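Local coordinates for spondin-1 (Homo sapiens, PDB 3COO), which binds heparin through its reelin-N domain and, as a secreted glycoprotein of the extracellular matrix, probably serves in cell adhesion, at residues R24-Q29 with N79-K84; G20-I25 with C106-T111; G53-V58 with Q122-A127; T132-L137 with K158-D163; Y36-L41 with P64-R69. All coordinates share one frame; numbering follows the deposited sequence.

Contact 1: R24-Q29 with N79-K84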
# COMPACT_ATOMS: atom_id res chain seq x y z
N ARG A 24 -8.90 -12.41 11.93
CA ARG A 24 -7.67 -12.05 11.21
C ARG A 24 -7.01 -10.77 11.73
O ARG A 24 -6.10 -10.24 11.11
CB ARG A 24 -7.94 -11.94 9.70
CG ARG A 24 -8.35 -13.27 9.08
CD ARG A 24 -8.72 -12.99 7.65
NE ARG A 24 -9.37 -14.11 6.99
CZ ARG A 24 -9.75 -14.06 5.71
NH1 ARG A 24 -9.52 -12.97 4.98
NH2 ARG A 24 -10.35 -15.10 5.16
N ILE A 25 -7.41 -10.32 12.91
CA ILE A 25 -6.88 -9.09 13.51
C ILE A 25 -6.07 -9.55 14.73
O ILE A 25 -6.65 -10.07 15.68
CB ILE A 25 -8.03 -8.12 13.96
CG1 ILE A 25 -8.82 -7.56 12.76
CG2 ILE A 25 -7.50 -6.95 14.82
CD1 ILE A 25 -8.04 -6.72 11.79
N LEU A 26 -4.76 -9.37 14.69
CA LEU A 26 -3.87 -9.98 15.71
C LEU A 26 -2.85 -8.96 16.18
O LEU A 26 -2.68 -7.94 15.51
CB LEU A 26 -3.15 -11.20 15.13
CG LEU A 26 -3.97 -12.39 14.61
CD1 LEU A 26 -3.07 -13.49 14.10
CD2 LEU A 26 -4.88 -12.91 15.73
N ARG A 27 -2.19 -9.21 17.33
CA ARG A 27 -1.11 -8.34 17.81
C ARG A 27 0.19 -8.93 17.35
O ARG A 27 0.41 -10.12 17.55
CB ARG A 27 -1.02 -8.29 19.33
CG ARG A 27 -1.98 -7.45 20.04
CD ARG A 27 -1.97 -7.87 21.51
NE ARG A 27 -0.96 -7.15 22.28
CZ ARG A 27 -0.89 -7.15 23.61
NH1 ARG A 27 0.06 -6.45 24.20
NH2 ARG A 27 -1.74 -7.87 24.35
N ALA A 28 1.07 -8.12 16.79
CA ALA A 28 2.43 -8.55 16.52
C ALA A 28 3.16 -8.92 17.82
O ALA A 28 3.05 -8.20 18.82
CB ALA A 28 3.17 -7.46 15.73
N GLN A 29 3.83 -10.09 17.83
CA GLN A 29 4.72 -10.51 18.92
C GLN A 29 6.18 -10.39 18.40
O GLN A 29 6.44 -10.66 17.22
CB GLN A 29 4.45 -11.98 19.38
CG GLN A 29 2.97 -12.42 19.40
CD GLN A 29 2.70 -13.66 20.27
OE1 GLN A 29 3.58 -14.50 20.46
NE2 GLN A 29 1.48 -13.76 20.79
N ASN A 79 -4.59 -4.36 26.42
CA ASN A 79 -4.21 -5.74 26.78
C ASN A 79 -5.09 -6.86 26.17
O ASN A 79 -5.09 -8.00 26.65
CB ASN A 79 -4.17 -5.93 28.30
CG ASN A 79 -3.05 -5.14 28.97
OD1 ASN A 79 -3.25 -4.56 30.03
ND2 ASN A 79 -1.88 -5.14 28.36
N ARG A 80 -5.84 -6.52 25.14
CA ARG A 80 -6.64 -7.48 24.38
C ARG A 80 -6.01 -7.75 23.02
O ARG A 80 -5.32 -6.90 22.51
CB ARG A 80 -8.05 -6.96 24.19
CG ARG A 80 -8.82 -6.86 25.49
CD ARG A 80 -9.00 -8.22 26.15
NE ARG A 80 -9.99 -8.07 27.21
CZ ARG A 80 -11.30 -8.16 27.04
NH1 ARG A 80 -11.82 -8.48 25.85
NH2 ARG A 80 -12.11 -7.93 28.07
N GLU A 81 -6.23 -8.93 22.46
CA GLU A 81 -5.59 -9.32 21.19
C GLU A 81 -6.19 -8.65 19.97
O GLU A 81 -5.47 -8.26 19.05
CB GLU A 81 -5.63 -10.84 21.01
CG GLU A 81 -4.93 -11.28 19.72
CD GLU A 81 -3.43 -11.41 19.92
OE1 GLU A 81 -2.98 -11.47 21.12
OE2 GLU A 81 -2.72 -11.53 18.88
N GLY A 82 -7.52 -8.55 19.93
CA GLY A 82 -8.20 -7.86 18.84
C GLY A 82 -8.97 -8.85 17.97
O GLY A 82 -9.75 -8.43 17.11
N ASP A 83 -8.78 -10.15 18.20
CA ASP A 83 -9.31 -11.18 17.31
C ASP A 83 -10.69 -11.69 17.68
O ASP A 83 -11.12 -12.75 17.17
CB ASP A 83 -8.32 -12.35 17.16
CG ASP A 83 -8.10 -13.10 18.45
OD1 ASP A 83 -8.30 -12.48 19.52
OD2 ASP A 83 -7.77 -14.29 18.39
N LYS A 84 -11.33 -10.99 18.61
CA LYS A 84 -12.72 -11.15 19.01
C LYS A 84 -13.34 -9.76 19.03
O LYS A 84 -12.72 -8.80 19.52
CB LYS A 84 -12.86 -11.79 20.42
CG LYS A 84 -12.00 -13.05 20.62
CD LYS A 84 -12.81 -14.36 20.71
CE LYS A 84 -12.10 -15.52 19.99
NZ LYS A 84 -12.99 -16.71 19.82
O HOH W 1 -4.38 -6.25 17.48
O HOH W 2 -3.32 -9.95 23.54

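Contact 2: G20-I25 with C106-T111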
# COMPACT_ATOMS: atom_id res chain seq x y z
N GLY A 20 -14.75 -16.81 13.49
CA GLY A 20 -15.52 -15.62 13.84
C GLY A 20 -15.11 -14.30 13.20
O GLY A 20 -14.09 -14.21 12.50
N TYR A 21 -15.92 -13.27 13.42
CA TYR A 21 -15.53 -11.92 13.07
C TYR A 21 -14.22 -11.56 13.76
O TYR A 21 -14.02 -11.91 14.94
CB TYR A 21 -16.62 -10.92 13.50
CG TYR A 21 -17.84 -10.85 12.58
CD1 TYR A 21 -17.70 -10.93 11.19
CD2 TYR A 21 -19.12 -10.67 13.11
CE1 TYR A 21 -18.82 -10.87 10.34
CE2 TYR A 21 -20.25 -10.60 12.27
CZ TYR A 21 -20.08 -10.70 10.89
OH TYR A 21 -21.18 -10.63 10.06
N CYS A 22 -13.34 -10.87 13.03
CA CYS A 22 -12.06 -10.35 13.55
C CYS A 22 -10.98 -11.41 13.77
O CYS A 22 -9.91 -11.11 14.27
CB CYS A 22 -12.30 -9.48 14.81
SG CYS A 22 -13.58 -8.20 14.50
N SER A 23 -11.22 -12.65 13.31
CA SER A 23 -10.25 -13.73 13.49
C SER A 23 -8.91 -13.37 12.85
O SER A 23 -7.89 -13.92 13.21
CB SER A 23 -10.80 -15.03 12.92
OG SER A 23 -10.84 -14.92 11.50
N ARG A 24 -8.90 -12.41 11.93
CA ARG A 24 -7.67 -12.05 11.21
C ARG A 24 -7.01 -10.77 11.73
O ARG A 24 -6.10 -10.24 11.11
CB ARG A 24 -7.94 -11.94 9.70
CG ARG A 24 -8.35 -13.27 9.08
CD ARG A 24 -8.72 -12.99 7.65
NE ARG A 24 -9.37 -14.11 6.99
CZ ARG A 24 -9.75 -14.06 5.71
NH1 ARG A 24 -9.52 -12.97 4.98
NH2 ARG A 24 -10.35 -15.10 5.16
N ILE A 25 -7.41 -10.32 12.91
CA ILE A 25 -6.88 -9.09 13.51
C ILE A 25 -6.07 -9.55 14.73
O ILE A 25 -6.65 -10.07 15.68
CB ILE A 25 -8.03 -8.12 13.96
CG1 ILE A 25 -8.82 -7.56 12.76
CG2 ILE A 25 -7.50 -6.95 14.82
CD1 ILE A 25 -8.04 -6.72 11.79
N CYS A 106 -14.70 -8.06 9.84
CA CYS A 106 -14.54 -7.49 11.18
C CYS A 106 -15.20 -6.13 11.19
O CYS A 106 -14.53 -5.12 10.97
CB CYS A 106 -13.06 -7.37 11.53
SG CYS A 106 -12.81 -6.76 13.22
N PRO A 107 -16.53 -6.10 11.38
CA PRO A 107 -17.29 -4.84 11.15
C PRO A 107 -16.96 -3.68 12.09
O PRO A 107 -17.36 -2.55 11.81
CB PRO A 107 -18.76 -5.27 11.26
CG PRO A 107 -18.73 -6.81 11.13
CD PRO A 107 -17.42 -7.22 11.72
N VAL A 108 -16.19 -3.93 13.13
CA VAL A 108 -15.73 -2.86 14.02
C VAL A 108 -14.40 -2.23 13.55
O VAL A 108 -13.94 -1.25 14.13
CB VAL A 108 -15.62 -3.36 15.52
CG1 VAL A 108 -17.03 -3.54 16.18
CG2 VAL A 108 -14.82 -4.65 15.63
N ALA A 109 -13.79 -2.77 12.50
CA ALA A 109 -12.52 -2.25 12.01
C ALA A 109 -12.84 -1.40 10.77
O ALA A 109 -13.87 -1.62 10.13
CB ALA A 109 -11.59 -3.42 11.64
N VAL A 110 -11.97 -0.46 10.41
CA VAL A 110 -12.19 0.35 9.22
C VAL A 110 -11.05 0.04 8.22
O VAL A 110 -9.89 -0.10 8.62
CB VAL A 110 -12.23 1.86 9.54
CG1 VAL A 110 -12.35 2.71 8.22
CG2 VAL A 110 -13.43 2.19 10.48
N THR A 111 -11.39 -0.08 6.94
CA THR A 111 -10.37 -0.24 5.89
C THR A 111 -10.64 0.70 4.72
O THR A 111 -11.66 1.36 4.68
CB THR A 111 -10.35 -1.69 5.27
OG1 THR A 111 -11.54 -1.91 4.50
CG2 THR A 111 -10.23 -2.77 6.32

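Contact 3: G53-V58 with Q122-A127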
# COMPACT_ATOMS: atom_id res chain seq x y z
N GLY A 53 -18.59 9.12 24.85
CA GLY A 53 -19.68 9.68 24.09
C GLY A 53 -19.20 10.77 23.16
O GLY A 53 -19.93 11.09 22.22
N THR A 54 -17.98 11.30 23.38
CA THR A 54 -17.45 12.22 22.42
C THR A 54 -16.93 11.68 21.13
O THR A 54 -16.33 10.59 21.08
CB THR A 54 -16.63 13.52 22.93
OG1 THR A 54 -15.28 13.57 22.40
CG2 THR A 54 -16.76 13.77 24.31
N SER A 55 -17.21 12.45 20.08
CA SER A 55 -16.71 12.12 18.71
C SER A 55 -15.32 12.72 18.46
O SER A 55 -15.19 13.95 18.41
CB SER A 55 -17.67 12.73 17.63
OG SER A 55 -17.16 12.55 16.30
N TYR A 56 -14.32 11.88 18.25
CA TYR A 56 -12.94 12.30 17.97
C TYR A 56 -12.65 12.06 16.50
O TYR A 56 -13.07 11.06 15.94
CB TYR A 56 -11.92 11.47 18.80
CG TYR A 56 -12.05 11.79 20.28
CD1 TYR A 56 -11.40 12.92 20.83
CD2 TYR A 56 -12.90 11.04 21.09
CE1 TYR A 56 -11.59 13.24 22.19
CE2 TYR A 56 -13.07 11.34 22.41
CZ TYR A 56 -12.43 12.45 22.94
OH TYR A 56 -12.64 12.73 24.24
N ARG A 57 -11.90 12.96 15.90
CA ARG A 57 -11.50 12.84 14.52
C ARG A 57 -10.14 12.11 14.56
O ARG A 57 -9.21 12.53 15.26
CB ARG A 57 -11.45 14.24 13.90
CG ARG A 57 -11.35 14.30 12.40
CD ARG A 57 -11.11 15.78 11.96
NE ARG A 57 -12.22 16.72 12.23
CZ ARG A 57 -13.26 16.87 11.42
NH1 ARG A 57 -14.22 17.74 11.71
NH2 ARG A 57 -13.32 16.16 10.31
N VAL A 58 -10.06 10.97 13.88
CA VAL A 58 -8.80 10.20 13.84
C VAL A 58 -8.24 10.11 12.43
O VAL A 58 -8.97 9.75 11.48
CB VAL A 58 -8.79 8.89 14.71
CG1 VAL A 58 -10.03 8.72 15.74
CG2 VAL A 58 -8.24 7.63 14.02
N GLN A 122 -9.34 9.81 7.11
CA GLN A 122 -9.87 10.21 8.41
C GLN A 122 -11.17 9.51 8.71
O GLN A 122 -11.94 9.21 7.79
CB GLN A 122 -10.18 11.70 8.45
CG GLN A 122 -9.10 12.68 8.16
CD GLN A 122 -9.60 14.13 8.30
OE1 GLN A 122 -9.62 14.87 7.34
NE2 GLN A 122 -10.07 14.49 9.51
N VAL A 123 -11.43 9.28 10.00
CA VAL A 123 -12.64 8.66 10.49
C VAL A 123 -13.03 9.34 11.82
O VAL A 123 -12.16 9.92 12.52
CB VAL A 123 -12.41 7.11 10.66
CG1 VAL A 123 -11.41 6.83 11.79
CG2 VAL A 123 -13.73 6.37 10.90
N PHE A 124 -14.31 9.29 12.19
CA PHE A 124 -14.65 9.63 13.59
C PHE A 124 -14.61 8.39 14.44
O PHE A 124 -14.84 7.26 13.95
CB PHE A 124 -16.04 10.32 13.72
CG PHE A 124 -16.21 11.57 12.89
CD1 PHE A 124 -15.45 12.73 13.17
CD2 PHE A 124 -17.15 11.63 11.87
CE1 PHE A 124 -15.62 13.89 12.45
CE2 PHE A 124 -17.37 12.84 11.14
CZ PHE A 124 -16.58 13.98 11.41
N TRP A 125 -14.33 8.58 15.72
CA TRP A 125 -14.36 7.47 16.67
C TRP A 125 -15.07 8.00 17.90
O TRP A 125 -14.70 9.07 18.46
CB TRP A 125 -12.95 6.99 17.01
CG TRP A 125 -12.91 5.93 18.14
CD1 TRP A 125 -13.19 4.60 18.02
CD2 TRP A 125 -12.55 6.14 19.51
NE1 TRP A 125 -13.02 3.95 19.23
CE2 TRP A 125 -12.63 4.88 20.17
CE3 TRP A 125 -12.19 7.27 20.27
CZ2 TRP A 125 -12.34 4.72 21.53
CZ3 TRP A 125 -11.90 7.10 21.65
CH2 TRP A 125 -11.94 5.83 22.25
N ILE A 126 -16.19 7.38 18.23
CA ILE A 126 -17.00 7.82 19.37
C ILE A 126 -16.55 7.08 20.63
O ILE A 126 -16.58 5.86 20.66
CB ILE A 126 -18.51 7.60 19.10
CG1 ILE A 126 -18.97 8.43 17.87
CG2 ILE A 126 -19.37 7.95 20.37
CD1 ILE A 126 -20.33 8.06 17.40
N ALA A 127 -16.13 7.81 21.67
CA ALA A 127 -15.54 7.15 22.87
C ALA A 127 -16.58 6.30 23.58
O ALA A 127 -17.77 6.67 23.58
CB ALA A 127 -14.93 8.19 23.86

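Contact 4: T132-L137 with K158-D163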
# COMPACT_ATOMS: atom_id res chain seq x y z
N THR A 132 -15.11 1.80 30.61
CA THR A 132 -14.45 0.95 29.61
C THR A 132 -12.96 0.76 29.88
O THR A 132 -12.42 -0.33 29.65
CB THR A 132 -14.74 1.43 28.17
OG1 THR A 132 -16.16 1.34 27.96
CG2 THR A 132 -13.98 0.63 27.11
N GLY A 133 -12.29 1.79 30.42
CA GLY A 133 -10.86 1.65 30.73
C GLY A 133 -10.05 2.12 29.55
O GLY A 133 -10.60 2.71 28.59
N CYS A 134 -8.74 1.89 29.59
CA CYS A 134 -7.88 2.43 28.53
C CYS A 134 -8.17 1.79 27.18
O CYS A 134 -8.47 0.57 27.07
CB CYS A 134 -6.39 2.31 28.89
SG CYS A 134 -5.96 3.22 30.42
N VAL A 135 -8.11 2.61 26.13
CA VAL A 135 -8.27 2.11 24.77
C VAL A 135 -7.01 2.37 23.93
O VAL A 135 -6.39 3.41 24.08
CB VAL A 135 -9.53 2.80 24.12
CG1 VAL A 135 -9.66 2.45 22.64
CG2 VAL A 135 -10.78 2.33 24.87
N ILE A 136 -6.64 1.45 23.04
CA ILE A 136 -5.52 1.68 22.14
C ILE A 136 -6.09 1.72 20.71
O ILE A 136 -6.67 0.74 20.25
CB ILE A 136 -4.46 0.54 22.20
CG1 ILE A 136 -4.16 0.10 23.64
CG2 ILE A 136 -3.17 0.93 21.45
CD1 ILE A 136 -3.53 1.14 24.51
N LEU A 137 -5.95 2.87 20.05
CA LEU A 137 -6.32 3.06 18.65
C LEU A 137 -5.08 2.63 17.88
O LEU A 137 -3.97 3.05 18.23
CB LEU A 137 -6.66 4.54 18.36
CG LEU A 137 -8.04 5.13 18.76
CD1 LEU A 137 -8.22 5.06 20.23
CD2 LEU A 137 -8.16 6.63 18.38
N LYS A 158 -2.78 5.63 22.65
CA LYS A 158 -3.50 5.20 23.84
C LYS A 158 -4.34 6.35 24.45
O LYS A 158 -3.85 7.48 24.60
CB LYS A 158 -2.48 4.71 24.90
CG LYS A 158 -3.06 4.31 26.27
CD LYS A 158 -1.99 3.63 27.13
CE LYS A 158 -2.49 3.41 28.54
NZ LYS A 158 -1.48 2.73 29.43
N LEU A 159 -5.60 6.05 24.79
CA LEU A 159 -6.44 7.01 25.48
C LEU A 159 -7.14 6.36 26.68
O LEU A 159 -7.81 5.34 26.53
CB LEU A 159 -7.47 7.58 24.50
CG LEU A 159 -7.04 8.55 23.40
CD1 LEU A 159 -8.16 8.74 22.37
CD2 LEU A 159 -6.66 9.90 24.04
N CYS A 160 -6.98 6.93 27.87
CA CYS A 160 -7.70 6.43 29.04
C CYS A 160 -8.82 7.37 29.44
O CYS A 160 -8.86 8.50 28.95
CB CYS A 160 -6.74 6.22 30.21
SG CYS A 160 -5.38 5.11 29.77
N GLU A 161 -9.71 6.91 30.32
CA GLU A 161 -10.78 7.75 30.88
C GLU A 161 -10.22 8.91 31.68
O GLU A 161 -9.30 8.73 32.48
CB GLU A 161 -11.75 6.96 31.75
CG GLU A 161 -12.55 5.97 30.93
CD GLU A 161 -13.45 5.14 31.80
OE1 GLU A 161 -13.11 3.93 32.07
OE2 GLU A 161 -14.48 5.73 32.23
N GLN A 162 -10.80 10.08 31.43
CA GLN A 162 -10.26 11.36 31.87
C GLN A 162 -10.55 11.54 33.33
O GLN A 162 -11.29 12.45 33.68
CB GLN A 162 -10.91 12.49 31.08
CG GLN A 162 -10.15 13.79 31.13
CD GLN A 162 -10.40 14.61 29.90
OE1 GLN A 162 -11.44 15.27 29.78
NE2 GLN A 162 -9.46 14.58 28.95
N ASP A 163 -9.94 10.70 34.16
CA ASP A 163 -10.48 10.48 35.49
C ASP A 163 -9.48 10.24 36.63
O ASP A 163 -9.53 10.93 37.65
CB ASP A 163 -11.54 9.37 35.42
CG ASP A 163 -12.91 9.90 35.00
OD1 ASP A 163 -13.43 9.42 33.97
OD2 ASP A 163 -13.43 10.82 35.69

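Contact 5: Y36-L41 with P64-R69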
# COMPACT_ATOMS: atom_id res chain seq x y z
N TYR A 36 5.27 2.28 9.85
CA TYR A 36 6.56 2.81 10.31
C TYR A 36 6.65 4.33 10.18
O TYR A 36 5.65 4.98 9.90
CB TYR A 36 7.74 2.11 9.62
CG TYR A 36 8.93 1.90 10.55
CD1 TYR A 36 8.74 1.61 11.91
CD2 TYR A 36 10.25 1.98 10.08
CE1 TYR A 36 9.82 1.40 12.78
CE2 TYR A 36 11.34 1.78 10.94
CZ TYR A 36 11.11 1.50 12.29
OH TYR A 36 12.17 1.30 13.15
N THR A 37 7.86 4.86 10.37
CA THR A 37 8.08 6.26 10.78
C THR A 37 7.41 7.36 9.91
O THR A 37 6.96 8.38 10.45
CB THR A 37 9.61 6.51 11.05
OG1 THR A 37 9.83 7.86 11.48
CG2 THR A 37 10.46 6.21 9.81
N GLU A 38 7.32 7.14 8.60
CA GLU A 38 6.63 8.09 7.70
C GLU A 38 5.13 8.15 7.92
O GLU A 38 4.51 9.13 7.57
CB GLU A 38 6.86 7.77 6.22
CG GLU A 38 8.25 7.36 5.90
CD GLU A 38 8.38 5.87 5.82
OE1 GLU A 38 8.61 5.37 4.69
OE2 GLU A 38 8.24 5.19 6.87
N PHE A 39 4.57 7.08 8.48
CA PHE A 39 3.13 6.98 8.73
C PHE A 39 2.79 7.24 10.21
O PHE A 39 3.43 6.68 11.10
CB PHE A 39 2.60 5.61 8.28
CG PHE A 39 3.03 5.22 6.88
CD1 PHE A 39 2.36 5.72 5.75
CD2 PHE A 39 4.11 4.36 6.69
CE1 PHE A 39 2.76 5.37 4.46
CE2 PHE A 39 4.51 4.01 5.40
CZ PHE A 39 3.83 4.52 4.29
N SER A 40 1.75 8.05 10.43
CA SER A 40 1.31 8.48 11.77
C SER A 40 -0.18 8.34 11.93
O SER A 40 -0.94 8.69 11.03
CB SER A 40 1.60 9.96 11.98
OG SER A 40 2.97 10.18 12.18
N LEU A 41 -0.59 7.90 13.10
CA LEU A 41 -1.98 7.89 13.48
C LEU A 41 -2.16 8.99 14.52
O LEU A 41 -1.38 9.05 15.49
CB LEU A 41 -2.37 6.51 14.04
CG LEU A 41 -3.82 6.43 14.53
CD1 LEU A 41 -4.75 6.61 13.28
CD2 LEU A 41 -4.10 5.13 15.26
N PRO A 64 5.16 13.43 3.37
CA PRO A 64 5.63 13.53 2.00
C PRO A 64 7.09 13.10 1.89
O PRO A 64 7.86 13.37 2.80
CB PRO A 64 5.50 15.03 1.70
CG PRO A 64 4.43 15.51 2.68
CD PRO A 64 4.65 14.71 3.90
N PRO A 65 7.47 12.44 0.78
CA PRO A 65 6.67 12.14 -0.41
C PRO A 65 6.02 10.74 -0.37
O PRO A 65 5.66 10.23 -1.43
CB PRO A 65 7.71 12.21 -1.52
CG PRO A 65 8.97 11.65 -0.88
CD PRO A 65 8.85 11.92 0.63
N SER A 66 5.83 10.18 0.83
CA SER A 66 5.23 8.84 1.05
C SER A 66 3.75 8.73 0.73
O SER A 66 3.04 9.72 0.64
CB SER A 66 5.39 8.43 2.52
OG SER A 66 6.37 7.43 2.67
N TYR A 67 3.27 7.50 0.58
CA TYR A 67 1.84 7.26 0.33
C TYR A 67 1.54 5.86 0.82
O TYR A 67 2.45 5.04 1.00
CB TYR A 67 1.48 7.43 -1.20
CG TYR A 67 2.00 6.30 -2.10
CD1 TYR A 67 1.25 5.14 -2.31
CD2 TYR A 67 3.25 6.38 -2.71
CE1 TYR A 67 1.74 4.06 -3.11
CE2 TYR A 67 3.75 5.34 -3.53
CZ TYR A 67 3.01 4.18 -3.71
OH TYR A 67 3.53 3.16 -4.50
N PHE A 68 0.26 5.59 1.04
CA PHE A 68 -0.18 4.21 1.30
C PHE A 68 -1.37 3.93 0.38
O PHE A 68 -1.99 4.86 -0.14
CB PHE A 68 -0.56 3.98 2.78
CG PHE A 68 -1.59 4.95 3.32
CD1 PHE A 68 -1.21 6.20 3.78
CD2 PHE A 68 -2.94 4.60 3.41
CE1 PHE A 68 -2.14 7.11 4.30
CE2 PHE A 68 -3.88 5.48 3.94
CZ PHE A 68 -3.48 6.74 4.40
N ARG A 69 -1.65 2.67 0.14
CA ARG A 69 -2.89 2.32 -0.55
C ARG A 69 -3.91 1.82 0.48
O ARG A 69 -4.67 2.61 1.02
CB ARG A 69 -2.59 1.30 -1.68
CG ARG A 69 -1.62 1.83 -2.74
CD ARG A 69 -1.41 0.76 -3.78
NE ARG A 69 -0.53 1.15 -4.87
CZ ARG A 69 -0.95 1.64 -6.03
NH1 ARG A 69 -2.24 1.85 -6.19
NH2 ARG A 69 -0.08 1.94 -7.02

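Contact 1: R24-Q29 with N79-K84
Arg27 and Glu81 supply the one direct hydrogen bond between the short strand 25-27 and the loop 79-84. Arg27 N points at Glu81 OE2 from 2.8 Å with an almost straight N-H line (174°), arriving well above the carboxylate plane. Glutamate suits the place because its chain has the length to double back: CG lies anti to the backbone N (chi1 -179°), and a bend at chi2 (84°) then carries the carboxylate over to the strand.

Water provides the second kind of link. One molecule lies in plane at the edge of the Arg27 guanidinium, 2.7 Å from NH2, and donates to Glu81 OE1 at 2.9 Å. Another donates to Glu81 O at 2.8 Å and, weakly, to Leu26 O. Arg27 NE forms its salt bridge elsewhere, with Asp151.

Packing is modest. Leu26 CD2 rests on Asp83 CB at 3.8 Å, and Ile25 CG2 lies 3.5 Å from Gly82 O. Gly82 has a positive phi; a side chain there would jam against the preceding carbonyl oxygen and crowd Ile25 CG2.

Cutting Glu81 back to an alanine is likely to leave Arg27 N without its acceptor and the water on NH2 without its carboxylate partner. While backbone bonds tie this strand to strand 147-149, on this side a glutamate side chain and two waters, not paired backbones, link the loop to the strand.

Contact 2: G20-I25 with C106-T111
Cys106 O takes the N-H of Ala109 at 2.9 Å, closing the type I turn from Cys106 to Ala109, which carries the two residues, Cys106 and Pro107, that meet the loop 20-25. No hydrogen bond crosses between the segments; the tie is covalent. Cys22 SG and Cys106 SG form a disulfide with a chi3 of 85°, close to the relaxed right angle. Its two arms differ: SG of Cys106 is anti to the backbone N (chi1 -176°), whereas that of Cys22 lies beside its own N. Apolar groups flank the sulfurs, Val108 CG2 at 3.9 Å from Cys22 SG and Ile25 CG1 at 4.1 Å from Cys106 SG.

Farther out, Pro107 CD sits over one face of the Tyr21 ring, 3.9 Å from the centroid, a CH-pi contact; proline suits it, its rigid ring offering polarised C-H groups. A serine in its place would probably lose this contact and uncover that part of the tyrosine face. The link is covalent with apolar flanks, as suits a secreted protein in oxidising surroundings.

Contact 3: G53-V58 with Q122-A127
Arg57 and Phe124 run side by side on one face of an antiparallel pair, strands 55-62 and 120-126, the two central neighbours of the four-stranded sheet. Phe124 CE1 lies over one face of the guanidinium, 3.8 Å above its plane, but the two groups are turned 63° apart, so they do not stack flat. A bend at chi3 of Arg57 (-66°) turns that face toward Phe124 CE1, and NE reaches Glu44 in a salt bridge. Beside them Ser55 OG touches Phe124 CD1 at 3.6 Å, small enough to lie next to the ring.

The other face carries Tyr56, Val58, Val123 and Trp125, and is turned to the interior. Tyr56 and Trp125 cross obliquely, CD2 meeting CE3 at 3.9 Å; the tyrosine ring also brings CE2 to Ala127 CB. With chi1 at 173° the indole of Trp125 swings into the interior, where its N-H bonds to Ala89 O. Val58 packs beside Trp125 and Val123.

Between the faces, Tyr56 with Trp125 and Val58 with Val123 are hydrogen-bonded pairs, the Val58 N to Val123 O bond measuring 2.7 Å. The chemistry is therefore two-sided: aromatic and aliphatic groups line the inner face, while a charged and a hydroxyl group border Phe124 on the outer one.

Contact 4: T132-L137 with K158-D163
A disulfide at the end of an antiparallel strand pair joins Cys134 to Cys160, with their SG atoms 2.1 Å apart. Both sulfurs lie anti to their carbonyl carbons, and the chi3 of 106° is somewhat wider than a right angle. The next pair, Val135 and Leu159, is hydrogen-bonded in both directions: Val135 N to Leu159 O and Leu159 N to Val135 O, each 2.8 Å and nearly straight.

Strands 135-140 and 156-161 are neighbours in one sheet of a beta sandwich, consistent with the immunoglobulin-like E-set clan. The inner face of the pair, with Val135, Leu137 and Leu159, is aliphatic; Leu137 CD1 approaches Leu159 CD1 at 4.3 Å, and Trp125 of the facing sheet covers both Val135 and Leu159. On the other face Lys158 is fully extended. Its CG receives Ile136 CD1 at 3.7 Å, its CE passes Cys134 SG at 4.0 Å, and its NZ ends in a salt bridge with Glu78, so the long lysine serves as an apolar cover along its stem and as a charge at its tip.

Beyond the disulfide, Glu161 stretches to the loop ahead of strand 135-140. Its OE1 accepts Gly133 N at 2.8 Å on the anti side, 34° out of the carboxylate plane, while OE2 takes Gly131 N.

Contact 5: Y36-L41 with P64-R69
Phe39 has the most surface buried here, and its ring edge is what meets the loop 64-69. Tyr67 O lies near the ring plane, 3.5 Å from Phe39 CE1, so the carbonyl oxygen faces the weakly positive C-H rim of the phenyl group. The same CE1 packs on Phe68 CB at 4.0 Å. The two phenylalanine side chains run antiparallel past one another, CD1 nearing CD1 at 4.1 Å. Phe68 has CG between its backbone N and carbonyl carbon (chi1 54°), which carries the ring on past Phe39, leaving CB and CD1 as the touching atoms.

Phe39 opens strand 39-43, an edge strand of the four-stranded sheet in this beta sandwich. Just before it the chain makes a type I turn from Tyr36, closed by Phe39 N to Tyr36 O at 2.8 Å. The loop opposite follows strand 55-62, the next strand of that sheet, whose Ala62 lies against both Phe39 and Phe68; apolar phenyl rings suit this buried place.

Ser66 is the second main partner, and its small side chain fits against Glu38 of the turn. Its OG sits 3.6 Å from Glu38 CB and 4.2 Å from Phe39 CZ. The loop also forms part of the interface with the second subunit: Ser66 packs on Ile25 of that subunit and Tyr67 on its Leu26, while Pro65 O accepts a hydrogen bond from its Asn105.

From the N terminus, contacts 2 and 1 start almost together, sharing Arg24 and Ile25. Contact 1 closes its loop at residues 79-84, tying the N-terminal strand to the loop after strand 72-77; contact 2 reaches on to 106-111, the turn before strand 110-112. Both loops enclose contact 5, a link between the beginning of strand 39-43 and the loop after strand 55-62. Contact 3, opening at 53-58 and closing at 122-127, crosses all three, and so knits the first half of the chain to the second. Contact 4 follows in series, joining the last two long strands. In space, contacts 3 and 4 face each other across the sandwich, Val58 against Leu137, and both these residues meet Leu41 of contact 5.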